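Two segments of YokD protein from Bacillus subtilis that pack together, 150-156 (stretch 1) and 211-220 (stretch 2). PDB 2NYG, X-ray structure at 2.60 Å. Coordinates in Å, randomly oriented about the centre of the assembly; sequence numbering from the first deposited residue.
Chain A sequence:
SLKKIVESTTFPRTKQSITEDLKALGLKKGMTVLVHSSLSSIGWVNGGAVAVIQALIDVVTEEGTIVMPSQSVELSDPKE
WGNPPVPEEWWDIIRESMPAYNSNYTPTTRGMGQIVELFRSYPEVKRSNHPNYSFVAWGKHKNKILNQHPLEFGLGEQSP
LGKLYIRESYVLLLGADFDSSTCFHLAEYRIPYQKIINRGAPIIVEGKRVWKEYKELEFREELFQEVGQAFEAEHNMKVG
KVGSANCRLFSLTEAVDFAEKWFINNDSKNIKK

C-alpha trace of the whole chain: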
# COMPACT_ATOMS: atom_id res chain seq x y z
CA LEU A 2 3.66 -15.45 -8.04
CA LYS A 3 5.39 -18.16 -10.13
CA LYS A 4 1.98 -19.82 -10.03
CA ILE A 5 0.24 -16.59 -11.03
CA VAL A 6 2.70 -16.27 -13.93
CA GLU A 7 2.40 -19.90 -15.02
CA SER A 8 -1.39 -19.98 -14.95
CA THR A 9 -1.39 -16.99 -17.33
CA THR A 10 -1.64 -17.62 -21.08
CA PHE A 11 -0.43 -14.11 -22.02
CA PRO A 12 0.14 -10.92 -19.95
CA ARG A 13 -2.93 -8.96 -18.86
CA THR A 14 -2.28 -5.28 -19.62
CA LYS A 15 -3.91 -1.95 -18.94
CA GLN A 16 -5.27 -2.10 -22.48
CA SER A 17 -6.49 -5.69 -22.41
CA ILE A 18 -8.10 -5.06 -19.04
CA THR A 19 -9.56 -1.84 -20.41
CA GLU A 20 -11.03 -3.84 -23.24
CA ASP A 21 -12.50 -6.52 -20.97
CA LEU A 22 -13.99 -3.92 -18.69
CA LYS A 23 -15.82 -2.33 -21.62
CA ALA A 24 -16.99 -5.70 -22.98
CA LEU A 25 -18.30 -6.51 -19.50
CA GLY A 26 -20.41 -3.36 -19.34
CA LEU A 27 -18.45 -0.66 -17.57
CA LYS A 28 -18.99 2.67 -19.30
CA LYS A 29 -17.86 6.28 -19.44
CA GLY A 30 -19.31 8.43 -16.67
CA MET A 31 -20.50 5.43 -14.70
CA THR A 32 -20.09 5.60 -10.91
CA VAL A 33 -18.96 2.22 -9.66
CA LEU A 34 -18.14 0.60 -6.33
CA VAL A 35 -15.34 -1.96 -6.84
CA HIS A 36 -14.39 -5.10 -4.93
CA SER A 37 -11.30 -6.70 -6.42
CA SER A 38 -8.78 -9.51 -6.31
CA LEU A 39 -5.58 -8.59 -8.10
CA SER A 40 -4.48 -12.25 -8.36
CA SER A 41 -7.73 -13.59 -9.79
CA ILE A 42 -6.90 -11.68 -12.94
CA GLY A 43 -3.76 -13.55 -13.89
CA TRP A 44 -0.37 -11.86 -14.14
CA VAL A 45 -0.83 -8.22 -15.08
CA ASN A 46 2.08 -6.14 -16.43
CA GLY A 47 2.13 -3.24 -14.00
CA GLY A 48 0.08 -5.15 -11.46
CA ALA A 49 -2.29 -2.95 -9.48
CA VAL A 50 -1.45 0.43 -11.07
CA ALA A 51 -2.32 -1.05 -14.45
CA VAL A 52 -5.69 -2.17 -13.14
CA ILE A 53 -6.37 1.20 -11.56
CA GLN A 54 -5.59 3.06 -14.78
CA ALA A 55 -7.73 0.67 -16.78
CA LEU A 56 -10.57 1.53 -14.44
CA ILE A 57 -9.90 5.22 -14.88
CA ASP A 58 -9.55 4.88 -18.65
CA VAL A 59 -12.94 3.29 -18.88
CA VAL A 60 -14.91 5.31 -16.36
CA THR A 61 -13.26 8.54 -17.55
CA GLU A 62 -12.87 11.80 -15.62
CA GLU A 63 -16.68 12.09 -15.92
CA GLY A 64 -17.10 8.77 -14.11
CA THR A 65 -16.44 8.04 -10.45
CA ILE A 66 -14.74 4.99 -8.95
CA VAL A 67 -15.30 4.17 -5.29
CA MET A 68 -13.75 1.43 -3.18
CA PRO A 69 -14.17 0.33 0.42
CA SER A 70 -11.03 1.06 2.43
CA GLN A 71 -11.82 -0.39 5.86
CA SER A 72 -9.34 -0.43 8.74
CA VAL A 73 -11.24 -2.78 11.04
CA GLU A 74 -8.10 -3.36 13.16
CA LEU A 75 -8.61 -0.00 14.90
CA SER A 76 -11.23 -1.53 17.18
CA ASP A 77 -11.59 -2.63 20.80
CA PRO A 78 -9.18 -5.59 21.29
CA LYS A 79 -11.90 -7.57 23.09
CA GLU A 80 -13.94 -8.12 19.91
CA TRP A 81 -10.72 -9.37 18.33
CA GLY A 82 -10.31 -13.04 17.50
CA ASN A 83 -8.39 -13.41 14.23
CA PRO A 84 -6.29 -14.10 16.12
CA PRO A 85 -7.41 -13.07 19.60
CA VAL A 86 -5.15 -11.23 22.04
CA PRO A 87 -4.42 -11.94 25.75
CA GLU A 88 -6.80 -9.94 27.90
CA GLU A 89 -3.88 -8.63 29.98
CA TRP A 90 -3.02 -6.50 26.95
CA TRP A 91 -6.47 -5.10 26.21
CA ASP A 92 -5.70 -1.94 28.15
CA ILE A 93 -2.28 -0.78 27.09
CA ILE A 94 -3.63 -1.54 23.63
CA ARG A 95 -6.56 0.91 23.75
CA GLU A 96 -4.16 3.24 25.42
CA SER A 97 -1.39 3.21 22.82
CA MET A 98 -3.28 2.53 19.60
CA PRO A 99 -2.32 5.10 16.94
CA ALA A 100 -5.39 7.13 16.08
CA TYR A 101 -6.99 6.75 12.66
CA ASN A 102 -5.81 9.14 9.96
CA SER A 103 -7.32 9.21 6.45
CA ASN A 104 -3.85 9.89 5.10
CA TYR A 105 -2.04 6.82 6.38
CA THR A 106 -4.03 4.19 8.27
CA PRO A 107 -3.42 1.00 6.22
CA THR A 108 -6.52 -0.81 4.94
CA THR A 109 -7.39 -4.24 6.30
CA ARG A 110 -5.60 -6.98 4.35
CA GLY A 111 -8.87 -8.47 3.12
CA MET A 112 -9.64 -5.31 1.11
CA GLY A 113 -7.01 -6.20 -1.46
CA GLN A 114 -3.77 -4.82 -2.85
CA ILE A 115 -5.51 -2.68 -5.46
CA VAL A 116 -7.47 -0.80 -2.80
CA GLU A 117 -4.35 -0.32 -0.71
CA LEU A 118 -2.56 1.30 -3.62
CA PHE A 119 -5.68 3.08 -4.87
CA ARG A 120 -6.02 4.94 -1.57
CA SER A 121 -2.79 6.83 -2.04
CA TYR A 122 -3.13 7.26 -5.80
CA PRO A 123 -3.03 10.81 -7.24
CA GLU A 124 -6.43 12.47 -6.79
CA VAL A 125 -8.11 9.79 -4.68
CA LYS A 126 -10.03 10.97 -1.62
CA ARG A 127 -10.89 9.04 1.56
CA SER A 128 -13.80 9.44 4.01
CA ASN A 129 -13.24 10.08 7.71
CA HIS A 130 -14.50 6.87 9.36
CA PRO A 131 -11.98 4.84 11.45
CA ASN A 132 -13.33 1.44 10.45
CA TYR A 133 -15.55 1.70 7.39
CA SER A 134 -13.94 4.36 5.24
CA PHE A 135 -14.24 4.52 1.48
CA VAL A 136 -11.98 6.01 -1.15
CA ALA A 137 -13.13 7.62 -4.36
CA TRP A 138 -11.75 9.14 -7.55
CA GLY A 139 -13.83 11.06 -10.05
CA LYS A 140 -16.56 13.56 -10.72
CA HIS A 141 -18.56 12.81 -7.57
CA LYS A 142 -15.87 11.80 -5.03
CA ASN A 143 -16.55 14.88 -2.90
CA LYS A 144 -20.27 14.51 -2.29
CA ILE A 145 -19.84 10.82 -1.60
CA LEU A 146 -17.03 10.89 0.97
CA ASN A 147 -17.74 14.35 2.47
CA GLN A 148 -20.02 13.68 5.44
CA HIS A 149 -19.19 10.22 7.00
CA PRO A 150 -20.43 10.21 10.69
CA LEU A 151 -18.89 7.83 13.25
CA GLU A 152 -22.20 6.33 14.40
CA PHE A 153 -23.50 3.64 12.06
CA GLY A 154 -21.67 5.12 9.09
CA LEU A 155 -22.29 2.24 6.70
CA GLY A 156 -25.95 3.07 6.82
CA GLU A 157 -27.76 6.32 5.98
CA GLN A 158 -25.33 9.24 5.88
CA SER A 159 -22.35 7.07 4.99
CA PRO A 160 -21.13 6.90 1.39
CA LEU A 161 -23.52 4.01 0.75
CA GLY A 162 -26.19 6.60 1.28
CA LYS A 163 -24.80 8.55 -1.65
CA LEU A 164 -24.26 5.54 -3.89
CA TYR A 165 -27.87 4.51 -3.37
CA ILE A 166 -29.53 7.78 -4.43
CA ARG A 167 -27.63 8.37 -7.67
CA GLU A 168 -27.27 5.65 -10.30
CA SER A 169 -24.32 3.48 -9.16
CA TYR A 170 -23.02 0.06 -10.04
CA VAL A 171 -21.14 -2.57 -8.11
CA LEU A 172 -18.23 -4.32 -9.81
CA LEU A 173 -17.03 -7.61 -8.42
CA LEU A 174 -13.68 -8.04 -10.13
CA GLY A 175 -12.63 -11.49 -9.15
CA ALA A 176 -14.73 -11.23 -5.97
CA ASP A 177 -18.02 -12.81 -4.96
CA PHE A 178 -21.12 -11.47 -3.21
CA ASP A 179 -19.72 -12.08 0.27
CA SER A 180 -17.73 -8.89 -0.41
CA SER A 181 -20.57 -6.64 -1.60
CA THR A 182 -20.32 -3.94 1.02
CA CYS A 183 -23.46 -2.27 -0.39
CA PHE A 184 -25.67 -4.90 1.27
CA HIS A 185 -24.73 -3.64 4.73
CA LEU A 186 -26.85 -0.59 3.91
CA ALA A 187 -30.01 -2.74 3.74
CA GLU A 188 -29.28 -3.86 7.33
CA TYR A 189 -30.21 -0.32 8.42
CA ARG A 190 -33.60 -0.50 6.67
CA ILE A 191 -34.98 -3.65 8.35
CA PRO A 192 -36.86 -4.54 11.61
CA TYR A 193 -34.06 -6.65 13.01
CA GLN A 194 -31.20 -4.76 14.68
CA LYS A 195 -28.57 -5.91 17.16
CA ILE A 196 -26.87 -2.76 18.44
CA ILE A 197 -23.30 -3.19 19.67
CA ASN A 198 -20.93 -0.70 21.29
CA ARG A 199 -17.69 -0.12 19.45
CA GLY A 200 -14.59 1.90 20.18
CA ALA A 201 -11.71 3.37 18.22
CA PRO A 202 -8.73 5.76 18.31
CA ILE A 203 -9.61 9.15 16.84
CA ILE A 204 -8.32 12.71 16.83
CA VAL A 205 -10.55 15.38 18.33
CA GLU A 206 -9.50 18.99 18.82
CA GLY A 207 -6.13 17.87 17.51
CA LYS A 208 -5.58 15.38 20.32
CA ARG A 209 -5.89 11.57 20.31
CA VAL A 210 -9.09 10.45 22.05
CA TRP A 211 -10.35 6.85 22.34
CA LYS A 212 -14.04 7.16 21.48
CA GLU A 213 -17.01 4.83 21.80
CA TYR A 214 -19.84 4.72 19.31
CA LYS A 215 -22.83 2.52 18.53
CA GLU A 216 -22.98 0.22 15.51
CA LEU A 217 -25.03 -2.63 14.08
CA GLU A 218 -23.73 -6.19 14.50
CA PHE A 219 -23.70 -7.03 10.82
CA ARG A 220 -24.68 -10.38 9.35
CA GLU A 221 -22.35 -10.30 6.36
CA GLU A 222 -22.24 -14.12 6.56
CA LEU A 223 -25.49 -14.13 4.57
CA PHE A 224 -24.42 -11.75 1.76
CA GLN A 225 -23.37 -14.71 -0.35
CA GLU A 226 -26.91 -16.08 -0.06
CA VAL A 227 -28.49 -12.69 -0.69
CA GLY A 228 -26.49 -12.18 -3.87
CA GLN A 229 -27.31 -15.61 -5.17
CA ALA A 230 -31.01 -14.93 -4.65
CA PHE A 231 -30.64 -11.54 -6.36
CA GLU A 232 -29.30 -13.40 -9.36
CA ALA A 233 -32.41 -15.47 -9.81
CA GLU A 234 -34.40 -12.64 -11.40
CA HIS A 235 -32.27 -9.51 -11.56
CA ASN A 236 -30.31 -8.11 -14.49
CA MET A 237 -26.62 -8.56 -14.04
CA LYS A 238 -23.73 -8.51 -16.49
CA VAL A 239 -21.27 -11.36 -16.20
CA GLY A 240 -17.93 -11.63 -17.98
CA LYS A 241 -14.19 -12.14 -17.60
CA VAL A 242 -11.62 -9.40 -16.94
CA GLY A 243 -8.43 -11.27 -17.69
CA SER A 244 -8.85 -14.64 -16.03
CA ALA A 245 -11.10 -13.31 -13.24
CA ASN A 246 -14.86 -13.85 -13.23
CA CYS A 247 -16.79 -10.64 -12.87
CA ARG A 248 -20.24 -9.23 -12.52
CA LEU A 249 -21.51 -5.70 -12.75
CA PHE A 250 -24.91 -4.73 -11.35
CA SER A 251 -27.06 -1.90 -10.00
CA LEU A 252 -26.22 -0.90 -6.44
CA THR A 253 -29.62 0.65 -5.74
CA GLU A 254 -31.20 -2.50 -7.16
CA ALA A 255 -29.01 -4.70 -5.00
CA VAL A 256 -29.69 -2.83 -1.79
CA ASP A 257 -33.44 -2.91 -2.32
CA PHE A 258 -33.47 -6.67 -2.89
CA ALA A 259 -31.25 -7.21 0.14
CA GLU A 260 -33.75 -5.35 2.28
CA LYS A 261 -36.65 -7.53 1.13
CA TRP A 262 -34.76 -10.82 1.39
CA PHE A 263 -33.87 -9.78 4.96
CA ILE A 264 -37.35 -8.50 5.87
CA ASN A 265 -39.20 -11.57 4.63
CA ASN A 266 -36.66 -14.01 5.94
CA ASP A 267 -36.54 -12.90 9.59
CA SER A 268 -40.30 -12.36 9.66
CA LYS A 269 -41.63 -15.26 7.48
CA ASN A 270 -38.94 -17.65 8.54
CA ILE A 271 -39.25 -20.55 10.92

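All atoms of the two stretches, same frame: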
# COMPACT_ATOMS: atom_id res chain seq x y z
N PRO A 150 -20.29 10.15 9.23
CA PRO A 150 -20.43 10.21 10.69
C PRO A 150 -19.87 8.93 11.34
O PRO A 150 -19.84 7.86 10.74
CB PRO A 150 -21.91 10.35 10.88
CG PRO A 150 -22.44 9.50 9.80
CD PRO A 150 -21.56 9.75 8.60
N LEU A 151 -19.43 9.02 12.59
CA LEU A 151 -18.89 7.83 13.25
C LEU A 151 -19.96 6.77 13.49
O LEU A 151 -19.77 5.59 13.19
CB LEU A 151 -18.25 8.22 14.57
CG LEU A 151 -17.46 7.11 15.23
CD1 LEU A 151 -16.31 6.69 14.33
CD2 LEU A 151 -16.94 7.59 16.56
N GLU A 152 -21.07 7.20 14.07
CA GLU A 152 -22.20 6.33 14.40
C GLU A 152 -22.86 5.72 13.16
O GLU A 152 -23.30 6.44 12.26
CB GLU A 152 -23.24 7.13 15.19
CG GLU A 152 -24.31 6.28 15.85
CD GLU A 152 -25.28 7.10 16.68
OE1 GLU A 152 -26.15 7.79 16.09
OE2 GLU A 152 -25.18 7.07 17.93
N PHE A 153 -22.92 4.39 13.15
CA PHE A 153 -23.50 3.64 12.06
C PHE A 153 -22.57 3.76 10.87
O PHE A 153 -21.82 2.83 10.57
CB PHE A 153 -24.90 4.17 11.76
CG PHE A 153 -25.85 4.02 12.93
CD1 PHE A 153 -26.62 5.09 13.38
CD2 PHE A 153 -25.93 2.80 13.61
CE1 PHE A 153 -27.45 4.95 14.50
CE2 PHE A 153 -26.75 2.65 14.73
CZ PHE A 153 -27.51 3.72 15.17
N GLY A 154 -22.57 4.91 10.22
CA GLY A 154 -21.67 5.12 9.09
C GLY A 154 -21.34 3.93 8.21
O GLY A 154 -20.19 3.53 8.06
N LEU A 155 -22.38 3.37 7.61
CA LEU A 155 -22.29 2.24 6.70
C LEU A 155 -23.77 2.11 6.37
O LEU A 155 -24.21 1.30 5.56
CB LEU A 155 -21.73 1.00 7.40
CG LEU A 155 -21.28 -0.13 6.47
CD1 LEU A 155 -20.68 0.44 5.18
CD2 LEU A 155 -20.26 -1.01 7.18
N GLY A 156 -24.53 2.99 7.02
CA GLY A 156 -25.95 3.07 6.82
C GLY A 156 -26.24 4.42 6.18
O GLY A 156 -25.44 4.90 5.37
N TRP A 211 -9.62 8.11 22.53
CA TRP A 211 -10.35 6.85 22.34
C TRP A 211 -11.85 7.10 22.52
O TRP A 211 -12.30 7.44 23.61
CB TRP A 211 -9.88 5.78 23.33
CG TRP A 211 -10.64 4.48 23.18
CD1 TRP A 211 -11.88 4.21 23.66
CD2 TRP A 211 -10.23 3.32 22.42
NE1 TRP A 211 -12.28 2.96 23.25
CE2 TRP A 211 -11.29 2.39 22.50
CE3 TRP A 211 -9.08 2.98 21.69
CZ2 TRP A 211 -11.24 1.14 21.87
CZ3 TRP A 211 -9.03 1.73 21.06
CH2 TRP A 211 -10.11 0.82 21.16
N LYS A 212 -12.61 6.92 21.45
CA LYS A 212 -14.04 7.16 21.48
C LYS A 212 -14.91 5.94 21.28
O LYS A 212 -14.53 5.01 20.57
CB LYS A 212 -14.40 8.20 20.41
CG LYS A 212 -15.85 8.58 20.43
CD LYS A 212 -16.17 9.59 19.36
CE LYS A 212 -17.68 9.83 19.27
NZ LYS A 212 -18.06 10.76 18.15
N GLU A 213 -16.07 5.94 21.92
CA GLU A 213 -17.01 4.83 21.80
C GLU A 213 -18.24 5.28 21.03
O GLU A 213 -18.77 6.36 21.24
CB GLU A 213 -17.42 4.32 23.17
CG GLU A 213 -16.36 3.52 23.86
CD GLU A 213 -16.88 2.87 25.12
OE1 GLU A 213 -17.93 3.33 25.64
OE2 GLU A 213 -16.24 1.90 25.60
N TYR A 214 -18.68 4.43 20.12
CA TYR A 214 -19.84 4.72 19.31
C TYR A 214 -20.68 3.46 19.15
O TYR A 214 -20.22 2.34 19.42
CB TYR A 214 -19.39 5.26 17.94
CG TYR A 214 -18.52 4.31 17.14
CD1 TYR A 214 -18.99 3.74 15.96
CD2 TYR A 214 -17.24 3.97 17.58
CE1 TYR A 214 -18.21 2.85 15.23
CE2 TYR A 214 -16.45 3.08 16.87
CZ TYR A 214 -16.94 2.52 15.69
OH TYR A 214 -16.18 1.64 14.97
N LYS A 215 -21.93 3.64 18.72
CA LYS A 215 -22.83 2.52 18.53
C LYS A 215 -22.80 2.08 17.07
O LYS A 215 -22.58 2.90 16.18
CB LYS A 215 -24.25 2.90 18.96
CG LYS A 215 -24.36 3.20 20.46
CD LYS A 215 -25.78 3.53 20.89
CE LYS A 215 -25.88 3.70 22.41
NZ LYS A 215 -25.31 2.52 23.12
N GLU A 216 -23.01 0.79 16.85
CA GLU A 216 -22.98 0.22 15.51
C GLU A 216 -23.79 -1.06 15.43
O GLU A 216 -23.97 -1.75 16.43
CB GLU A 216 -21.53 -0.09 15.14
CG GLU A 216 -21.36 -0.54 13.72
CD GLU A 216 -21.69 0.57 12.75
OE1 GLU A 216 -20.82 1.46 12.56
OE2 GLU A 216 -22.81 0.57 12.21
N LEU A 217 -24.27 -1.40 14.25
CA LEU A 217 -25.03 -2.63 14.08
C LEU A 217 -24.08 -3.85 14.04
O LEU A 217 -22.94 -3.75 13.58
CB LEU A 217 -25.84 -2.58 12.79
CG LEU A 217 -26.88 -1.47 12.71
CD1 LEU A 217 -27.68 -1.60 11.43
CD2 LEU A 217 -27.79 -1.56 13.93
N GLU A 218 -24.55 -4.99 14.54
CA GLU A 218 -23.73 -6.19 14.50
C GLU A 218 -24.12 -6.86 13.20
O GLU A 218 -25.05 -7.66 13.16
CB GLU A 218 -24.01 -7.10 15.70
CG GLU A 218 -23.19 -8.36 15.65
CD GLU A 218 -23.31 -9.22 16.89
OE1 GLU A 218 -23.10 -8.70 18.00
OE2 GLU A 218 -23.60 -10.42 16.74
N PHE A 219 -23.42 -6.52 12.15
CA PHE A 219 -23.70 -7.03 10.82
C PHE A 219 -23.77 -8.53 10.67
O PHE A 219 -23.18 -9.26 11.45
CB PHE A 219 -22.67 -6.47 9.85
CG PHE A 219 -22.60 -4.97 9.87
CD1 PHE A 219 -21.38 -4.32 9.93
CD2 PHE A 219 -23.76 -4.21 9.84
CE1 PHE A 219 -21.31 -2.94 9.96
CE2 PHE A 219 -23.70 -2.84 9.88
CZ PHE A 219 -22.48 -2.20 9.93
N ARG A 220 -24.51 -8.96 9.66
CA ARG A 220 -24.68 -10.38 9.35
C ARG A 220 -24.15 -10.64 7.94
O ARG A 220 -24.80 -11.30 7.13
CB ARG A 220 -26.15 -10.77 9.42
CG ARG A 220 -26.75 -10.71 10.81
CD ARG A 220 -28.18 -11.17 10.80
NE ARG A 220 -29.07 -10.19 10.21
CZ ARG A 220 -30.31 -10.44 9.81
NH1 ARG A 220 -30.80 -11.67 9.94
NH2 ARG A 220 -31.07 -9.47 9.31

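The contact between the two stretches is centred on L151, which gives up more surface to the other stretch than any other residue here. Its CA-to-CB bond points toward the strand 212-217, and with chi1 in t and chi2 in p the branched end lies against the ring of Y214. The CG atom of L151 sits over one face of that ring, 3.9 Å from its centroid and 25° off the ring normal, a CH-pi contact; the closest side-chain approach is 3.6 Å, from L151 CG to Y214 CG. Leucine suits the place because its branched carbon presents a compact apolar surface to a flat aromatic one. Y214 is buried, with chi1 in p, and its CA-to-CB bond also points toward the first stretch. A tyrosine can be buried here at little cost, since its hydroxyl is hydrogen-bonded elsewhere in the structure.

The leucine also reaches K212, two residues earlier on the strand and so on the same side of it as Y214. The chain of K212 is fully extended, all four chi angles in t, and its CD atom lies 3.5 Å from CD2 of L151. The long methylene run of a lysine thus serves as an apolar cover, while its charged end can remain at the exposed margin.

A second, smaller apolar contact forms farther along, where CD2 of the buried L155 meets CE1 of F219 at 3.5 Å. Both CA-to-CB bonds point toward the opposing stretch, so the leucine methyl and the aromatic ring meet directly, just beyond the end of the strand. Looser packing comes from F153, whose CA-to-CB bond points away overall; even so, its ring atom CE2 comes within 4.4 Å of CD2 of L217.

Between these contacts the backbone takes part. The first stretch has no regular helix or strand, but the N atom of F153 donates a weak hydrogen bond to O of K215, 3.4 Å away. This link needs no particular side chain. Beside it, the aliphatic part of E152 covers the same carbonyl, with CG 3.8 Å from K215 O, while the side chain of K215 leads its end away to a partner elsewhere in the structure.

The most intimate polar approach belongs to E216. Its CA-to-CB bond points sideways, but chi1 in t and chi2 in p bring the carboxyl group nearer the first stretch, placing OE1 2.6 Å from O of F153. Two oxygens so close suggest that the acid carries a proton, though the geometry does not settle it. The other oxygen, OE2, lies at the edge of the F153 ring, near its plane and 4.1 Å from CD2, where the ring's hydrogens offer a slightly positive rim. E216 OE2 also accepts a hydrogen bond from L217 N at 3.2 Å and is also hydrogen-bonded elsewhere in the structure, which helps a glutamate tolerate burial.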